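Local atomic coordinates of hypothetical protein (Pyrococcus furiosus, PDB entry 2FZF), a protein that is of unknown function but belongs to the rubrerythrin family of the ferritin clan, whose members commonly carry a di-iron centre within a helical bundle. Residues I13-L24 and I119-M130. Numbering follows the deposited sequence.
Sequences IEKMADFSLEEL and IAAEFYLKLEEM
A Met-aromatic contact ties the segment leading into helix 21-44 to the end of helix 103-129: M16 lies across F123. Its CE sits over one ring face, 4.0 Å from the F123 ring centroid and 13° off the normal, a CH-pi geometry, whereas SD approaches obliquely, 33° off the normal. With CG anti to the backbone N (chi1 -176°), the F123 ring is carried toward segment 13-24, although its CB bond does not itself point there. At the ring edge, near its plane, lie I13 CD1 and the backbone O of L24; I13 CD1 also packs against F123 CB at 3.8 Å and I119 CG2 at 3.9 Å. The bend of M16 at chi3 helps bring the same CE to K126 CG, 3.7 Å away, and to L127 CD1. L24 CD1 meets that L127 methyl and, more loosely, M130 SD at 4.2 Å. An alanine in place of F123 would probably leave the M16 methyl without its aromatic face and open a gap between I13 and L24. M27 of helix 21-44 also touches F123. S20 and E23 form a capping box where helix 21-44 starts; its lead-in and first turn pack through apolar side chains on the last turns of helix 103-129, as in rubrerythrin-like helical bundles.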
# COMPACT_ATOMS: atom_id res chain seq x y z
N ILE A 13 -15.11 5.21 -15.38
CA ILE A 13 -14.43 3.98 -15.79
C ILE A 13 -15.30 3.21 -16.79
O ILE A 13 -14.80 2.55 -17.71
CB ILE A 13 -14.15 3.11 -14.53
CG1 ILE A 13 -12.89 2.26 -14.72
CG2 ILE A 13 -15.35 2.22 -14.24
CD1 ILE A 13 -11.64 3.08 -14.84
N GLU A 14 -16.61 3.30 -16.58
CA GLU A 14 -17.61 2.63 -17.41
C GLU A 14 -17.43 2.94 -18.88
O GLU A 14 -17.53 2.06 -19.73
CB GLU A 14 -19.01 3.04 -16.96
CG GLU A 14 -20.11 2.12 -17.49
CD GLU A 14 -20.07 0.72 -16.89
OE1 GLU A 14 -18.95 0.22 -16.62
OE2 GLU A 14 -21.15 0.12 -16.69
N LYS A 15 -17.15 4.20 -19.20
CA LYS A 15 -16.99 4.56 -20.59
C LYS A 15 -15.57 4.41 -21.11
O LYS A 15 -15.06 5.27 -21.81
CB LYS A 15 -17.47 5.99 -20.82
CG LYS A 15 -16.60 7.04 -20.22
CD LYS A 15 -17.16 8.41 -20.56
CE LYS A 15 -17.31 8.62 -22.08
NZ LYS A 15 -16.03 8.53 -22.87
N MET A 16 -14.94 3.29 -20.76
CA MET A 16 -13.59 3.01 -21.23
C MET A 16 -13.75 2.37 -22.61
O MET A 16 -12.85 2.44 -23.44
CB MET A 16 -12.88 2.02 -20.29
CG MET A 16 -11.93 2.65 -19.26
SD MET A 16 -11.12 1.41 -18.20
CE MET A 16 -9.92 0.70 -19.31
N ALA A 17 -14.92 1.77 -22.85
CA ALA A 17 -15.15 1.12 -24.13
C ALA A 17 -15.21 2.10 -25.30
O ALA A 17 -15.15 1.68 -26.46
CB ALA A 17 -16.43 0.29 -24.08
N ASP A 18 -15.31 3.39 -25.01
CA ASP A 18 -15.36 4.40 -26.06
C ASP A 18 -14.00 4.64 -26.69
O ASP A 18 -13.89 5.45 -27.62
CB ASP A 18 -15.89 5.73 -25.52
CG ASP A 18 -17.41 5.79 -25.49
OD1 ASP A 18 -18.02 5.61 -26.57
OD2 ASP A 18 -18.00 6.02 -24.41
N PHE A 19 -12.97 3.96 -26.18
CA PHE A 19 -11.60 4.13 -26.69
C PHE A 19 -10.90 2.82 -27.01
O PHE A 19 -11.29 1.76 -26.53
CB PHE A 19 -10.73 4.90 -25.68
CG PHE A 19 -11.34 6.18 -25.21
CD1 PHE A 19 -12.35 6.17 -24.26
CD2 PHE A 19 -10.93 7.40 -25.74
CE1 PHE A 19 -12.95 7.36 -23.84
CE2 PHE A 19 -11.52 8.60 -25.34
CZ PHE A 19 -12.53 8.58 -24.38
N SER A 20 -9.86 2.91 -27.84
CA SER A 20 -9.07 1.76 -28.26
C SER A 20 -8.02 1.39 -27.22
O SER A 20 -7.84 2.07 -26.22
CB SER A 20 -8.37 2.06 -29.58
OG SER A 20 -7.67 3.29 -29.50
N LEU A 21 -7.30 0.30 -27.47
CA LEU A 21 -6.29 -0.13 -26.53
C LEU A 21 -5.14 0.86 -26.51
O LEU A 21 -4.60 1.18 -25.44
CB LEU A 21 -5.80 -1.54 -26.89
CG LEU A 21 -4.83 -2.20 -25.90
CD1 LEU A 21 -3.42 -1.78 -26.23
CD2 LEU A 21 -5.19 -1.85 -24.45
N GLU A 22 -4.77 1.38 -27.68
CA GLU A 22 -3.68 2.35 -27.77
C GLU A 22 -4.08 3.69 -27.15
O GLU A 22 -3.28 4.35 -26.49
CB GLU A 22 -3.26 2.53 -29.23
CG GLU A 22 -4.41 2.40 -30.22
CD GLU A 22 -4.30 1.18 -31.12
OE1 GLU A 22 -3.41 1.17 -32.00
OE2 GLU A 22 -5.10 0.23 -30.95
N GLU A 23 -5.33 4.09 -27.37
CA GLU A 23 -5.83 5.35 -26.83
C GLU A 23 -5.83 5.26 -25.32
O GLU A 23 -5.43 6.20 -24.62
CB GLU A 23 -7.25 5.61 -27.32
CG GLU A 23 -7.31 6.32 -28.66
CD GLU A 23 -8.72 6.63 -29.10
OE1 GLU A 23 -8.90 7.59 -29.88
OE2 GLU A 23 -9.66 5.91 -28.68
N LEU A 24 -6.27 4.12 -24.82
CA LEU A 24 -6.30 3.89 -23.40
C LEU A 24 -4.86 3.92 -22.89
O LEU A 24 -4.54 4.67 -21.98
CB LEU A 24 -6.99 2.56 -23.08
CG LEU A 24 -8.51 2.53 -23.35
CD1 LEU A 24 -9.08 1.17 -22.97
CD2 LEU A 24 -9.20 3.63 -22.55
N ILE A 119 -9.47 5.11 -9.01
CA ILE A 119 -9.82 4.89 -10.41
C ILE A 119 -8.70 4.24 -11.21
O ILE A 119 -8.98 3.50 -12.14
CB ILE A 119 -10.28 6.21 -11.12
CG1 ILE A 119 -11.70 6.58 -10.68
CG2 ILE A 119 -10.30 6.03 -12.63
CD1 ILE A 119 -11.77 7.24 -9.31
N ALA A 120 -7.44 4.51 -10.86
CA ALA A 120 -6.29 3.94 -11.58
C ALA A 120 -6.16 2.42 -11.47
O ALA A 120 -5.97 1.72 -12.48
CB ALA A 120 -5.00 4.60 -11.12
N ALA A 121 -6.24 1.89 -10.25
CA ALA A 121 -6.13 0.46 -10.06
C ALA A 121 -7.31 -0.21 -10.76
O ALA A 121 -7.15 -1.25 -11.41
CB ALA A 121 -6.13 0.12 -8.57
N GLU A 122 -8.50 0.37 -10.62
CA GLU A 122 -9.70 -0.18 -11.25
C GLU A 122 -9.58 -0.14 -12.76
O GLU A 122 -10.15 -0.98 -13.47
CB GLU A 122 -10.93 0.61 -10.80
CG GLU A 122 -12.22 0.22 -11.51
CD GLU A 122 -13.46 0.78 -10.82
OE1 GLU A 122 -13.35 1.88 -10.20
OE2 GLU A 122 -14.54 0.14 -10.90
N PHE A 123 -8.81 0.84 -13.24
CA PHE A 123 -8.53 1.03 -14.66
C PHE A 123 -7.62 -0.13 -15.14
O PHE A 123 -7.96 -0.85 -16.07
CB PHE A 123 -7.86 2.41 -14.86
CG PHE A 123 -7.59 2.79 -16.30
CD1 PHE A 123 -6.47 2.33 -16.97
CD2 PHE A 123 -8.46 3.65 -16.98
CE1 PHE A 123 -6.20 2.71 -18.28
CE2 PHE A 123 -8.20 4.04 -18.29
CZ PHE A 123 -7.07 3.57 -18.95
N TYR A 124 -6.49 -0.32 -14.46
CA TYR A 124 -5.56 -1.37 -14.82
C TYR A 124 -6.14 -2.77 -14.67
O TYR A 124 -5.59 -3.75 -15.19
CB TYR A 124 -4.30 -1.26 -13.99
CG TYR A 124 -3.49 -0.05 -14.31
CD1 TYR A 124 -3.12 0.24 -15.63
CD2 TYR A 124 -3.03 0.79 -13.30
CE1 TYR A 124 -2.31 1.33 -15.93
CE2 TYR A 124 -2.23 1.88 -13.59
CZ TYR A 124 -1.87 2.15 -14.91
OH TYR A 124 -1.02 3.19 -15.18
N LEU A 125 -7.24 -2.86 -13.93
CA LEU A 125 -7.94 -4.13 -13.72
C LEU A 125 -8.70 -4.46 -14.99
O LEU A 125 -8.73 -5.61 -15.42
CB LEU A 125 -8.93 -4.00 -12.57
CG LEU A 125 -8.45 -4.58 -11.23
CD1 LEU A 125 -9.48 -4.30 -10.14
CD2 LEU A 125 -8.22 -6.07 -11.41
N LYS A 126 -9.31 -3.43 -15.57
CA LYS A 126 -10.07 -3.61 -16.80
C LYS A 126 -9.11 -3.82 -17.96
O LYS A 126 -9.27 -4.77 -18.74
CB LYS A 126 -10.96 -2.39 -17.08
CG LYS A 126 -11.62 -2.42 -18.47
CD LYS A 126 -12.37 -3.75 -18.77
CE LYS A 126 -12.72 -3.90 -20.26
NZ LYS A 126 -13.58 -2.78 -20.77
N LEU A 127 -8.12 -2.94 -18.08
CA LEU A 127 -7.14 -3.03 -19.16
C LEU A 127 -6.53 -4.42 -19.15
O LEU A 127 -6.11 -4.94 -20.19
CB LEU A 127 -6.05 -1.98 -18.96
CG LEU A 127 -5.71 -1.11 -20.18
CD1 LEU A 127 -6.96 -0.41 -20.68
CD2 LEU A 127 -4.66 -0.09 -19.80
N GLU A 128 -6.48 -5.03 -17.97
CA GLU A 128 -5.93 -6.37 -17.84
C GLU A 128 -6.74 -7.37 -18.62
O GLU A 128 -6.20 -8.27 -19.27
CB GLU A 128 -5.91 -6.80 -16.38
CG GLU A 128 -5.64 -8.28 -16.24
CD GLU A 128 -5.62 -8.73 -14.81
OE1 GLU A 128 -6.57 -8.41 -14.07
OE2 GLU A 128 -4.64 -9.41 -14.43
N GLU A 129 -8.06 -7.23 -18.54
CA GLU A 129 -8.97 -8.12 -19.23
C GLU A 129 -9.15 -7.71 -20.69
O GLU A 129 -9.35 -8.56 -21.55
CB GLU A 129 -10.33 -8.14 -18.53
CG GLU A 129 -10.26 -8.46 -17.02
CD GLU A 129 -9.62 -9.82 -16.70
OE1 GLU A 129 -9.64 -10.22 -15.51
OE2 GLU A 129 -9.09 -10.48 -17.63
N MET A 130 -9.06 -6.40 -20.95
CA MET A 130 -9.22 -5.84 -22.29
C MET A 130 -7.95 -6.06 -23.15
O MET A 130 -7.79 -5.44 -24.21
CB MET A 130 -9.59 -4.33 -22.18
CG MET A 130 -10.21 -3.67 -23.44
SD MET A 130 -11.40 -2.29 -23.19
CE MET A 130 -12.95 -3.15 -23.31